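Carbohydrate binding module (Ruminococcus flavefaciens, PDB 4V1K) probably binds plant cell-wall polysaccharides as a carbohydrate-binding module of the cellulosomal family 9 glycoside hydrolase Cel9A. Local coordinates at residues G5-K9 / F33-E39. Numbering follows the deposited sequence.
Sequences GYTIK and FGISSSE
Tyr6 reaches from the edge strand 5-15 along the loop 33-39, and its side chain passes Phe33, Gly34 and Ile35 in turn before reaching Glu39. Tyr6 CB lies 4.1 Å from Phe33 CB. With CG anti to the carbonyl carbon (chi1 -61°), the ring runs out beside the loop backbone: Tyr6 CD1 comes to 3.4 Å from the carbonyl O of Phe33, and Tyr6 CE1 to 3.8 Å from O of Gly34. On the other branch CE2 touches CB and CG1 of Ile35, whose CA sits over one ring face, offset toward the rim, in a CH-pi contact. At the tip, Tyr6 OH donates a short hydrogen bond, 2.6 Å, to OE1 of Glu39 on the syn lone pair; the carboxylate meets the ring at its edge, the two planes 69° apart. Glu39 OE1 also accepts a hydrogen bond from the backbone N of Ser36 (3.0 Å) on the anti side, 29° out of the carboxylate plane, bridging the type I beta turn Ser36-Glu39, which the Glu39 N to Ser36 O bond also closes. In this beta-sandwich module, whose family belongs with the galactose-binding-like domains, the loop links strands 25-29 and 41-49, one from each antiparallel sheet, and lies against 5-15, one of the two outermost strands of the four-stranded sheet. Tyr6 pairs through its backbone with Leu129 of strand 121-131. Two residues along, Ile8 packs on the buried Phe33. Ile8 CG2 stands over the centre of the Phe33 ring, 3.9 Å from its centroid, a CH-pi contact, while Ile8 CD1 reaches Phe33 CZ at 3.6 Å.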
loop_
_atom_site.group_PDB
_atom_site.type_symbol
_atom_site.label_atom_id
_atom_site.label_comp_id
_atom_site.label_asym_id
_atom_site.label_seq_id
_atom_site.Cartn_x
_atom_site.Cartn_y
_atom_site.Cartn_z
ATOM N N GLY A 5 -3.044 3.002 15.178
ATOM C CA GLY A 5 -2.773 2.209 14.006
ATOM C C GLY A 5 -3.641 0.988 13.891
ATOM O O GLY A 5 -4.191 0.503 14.878
ATOM N N TYR A 6 -3.746 0.502 12.670
ATOM C CA TYR A 6 -4.547 -0.662 12.338
ATOM C C TYR A 6 -3.711 -1.553 11.414
ATOM O O TYR A 6 -3.022 -1.063 10.511
ATOM C CB TYR A 6 -5.817 -0.260 11.585
ATOM C CG TYR A 6 -6.766 0.628 12.310
ATOM C CD1 TYR A 6 -7.692 0.087 13.155
ATOM C CD2 TYR A 6 -6.799 1.990 12.091
ATOM C CE1 TYR A 6 -8.614 0.874 13.830
ATOM C CE2 TYR A 6 -7.707 2.791 12.746
ATOM C CZ TYR A 6 -8.616 2.221 13.626
ATOM O OH TYR A 6 -9.541 2.985 14.265
ATOM N N THR A 7 -3.871 -2.869 11.563
ATOM C CA THR A 7 -3.161 -3.815 10.737
ATOM C C THR A 7 -4.110 -4.860 10.135
ATOM O O THR A 7 -5.055 -5.305 10.818
ATOM C CB THR A 7 -2.110 -4.569 11.603
ATOM O OG1 THR A 7 -1.164 -3.627 12.134
ATOM C CG2 THR A 7 -1.354 -5.631 10.776
ATOM N N ILE A 8 -3.860 -5.226 8.871
ATOM C CA ILE A 8 -4.450 -6.432 8.284
ATOM C C ILE A 8 -3.354 -7.444 7.929
ATOM O O ILE A 8 -2.222 -7.042 7.620
ATOM C CB ILE A 8 -5.357 -6.154 7.040
ATOM C CG1 ILE A 8 -4.565 -5.478 5.913
ATOM C CG2 ILE A 8 -6.592 -5.341 7.451
ATOM C CD1 ILE A 8 -5.321 -5.359 4.608
ATOM N N LYS A 9 -3.722 -8.732 7.945
ATOM C CA LYS A 9 -2.792 -9.823 7.598
ATOM C C LYS A 9 -3.347 -10.624 6.418
ATOM O O LYS A 9 -4.015 -11.666 6.603
ATOM C CB LYS A 9 -2.537 -10.726 8.810
ATOM C CG LYS A 9 -1.570 -10.145 9.832
ATOM C CD LYS A 9 -1.348 -11.151 10.955
ATOM C CE LYS A 9 -0.022 -10.986 11.682
ATOM N NZ LYS A 9 -0.072 -10.024 12.822
ATOM N N PHE A 33 -9.760 -2.788 7.547
ATOM C CA PHE A 33 -8.950 -2.335 8.688
ATOM C C PHE A 33 -9.785 -1.940 9.907
ATOM O O PHE A 33 -9.298 -2.008 11.027
ATOM C CB PHE A 33 -8.110 -1.117 8.308
ATOM C CG PHE A 33 -7.030 -1.394 7.289
ATOM C CD1 PHE A 33 -7.327 -1.408 5.921
ATOM C CD2 PHE A 33 -5.718 -1.619 7.685
ATOM C CE1 PHE A 33 -6.345 -1.670 4.978
ATOM C CE2 PHE A 33 -4.725 -1.837 6.747
ATOM C CZ PHE A 33 -5.031 -1.878 5.398
ATOM N N GLY A 34 -11.010 -1.462 9.694
ATOM C CA GLY A 34 -11.858 -0.986 10.786
ATOM C C GLY A 34 -11.649 0.474 11.168
ATOM O O GLY A 34 -12.086 0.894 12.233
ATOM N N ILE A 35 -10.971 1.212 10.289
ATOM C CA ILE A 35 -10.680 2.641 10.446
ATOM C C ILE A 35 -11.932 3.521 10.435
ATOM O O ILE A 35 -12.847 3.296 9.632
ATOM C CB ILE A 35 -9.623 3.120 9.394
ATOM C CG1 ILE A 35 -9.201 4.567 9.631
ATOM C CG2 ILE A 35 -10.105 2.951 7.967
ATOM C CD1 ILE A 35 -7.943 4.955 8.886
ATOM N N SER A 36 -11.960 4.513 11.329
ATOM C CA SER A 36 -13.021 5.517 11.369
ATOM C C SER A 36 -12.694 6.694 10.433
ATOM O O SER A 36 -11.528 7.038 10.207
ATOM C CB SER A 36 -13.169 6.071 12.811
ATOM O OG SER A 36 -13.958 7.256 12.858
ATOM N N SER A 37 -13.722 7.342 9.923
ATOM C CA SER A 37 -13.520 8.499 9.055
ATOM C C SER A 37 -13.010 9.726 9.843
ATOM O O SER A 37 -12.598 10.701 9.249
ATOM C CB SER A 37 -14.806 8.814 8.296
ATOM O OG SER A 37 -15.843 9.184 9.178
ATOM N N SER A 38 -13.002 9.668 11.172
ATOM C CA SER A 38 -12.389 10.749 11.991
ATOM C C SER A 38 -10.858 10.713 11.988
ATOM O O SER A 38 -10.211 11.683 12.347
ATOM C CB SER A 38 -12.877 10.679 13.441
ATOM O OG SER A 38 -12.412 9.510 14.093
ATOM N N GLU A 39 -10.293 9.592 11.552
ATOM C CA GLU A 39 -8.857 9.340 11.684
ATOM C C GLU A 39 -8.065 9.776 10.426
ATOM O O GLU A 39 -8.569 9.660 9.333
ATOM C CB GLU A 39 -8.648 7.867 12.094
ATOM C CG GLU A 39 -9.271 7.615 13.468
ATOM C CD GLU A 39 -9.303 6.196 13.918
ATOM O OE1 GLU A 39 -9.712 5.299 13.142
ATOM O OE2 GLU A 39 -8.973 5.994 15.094
#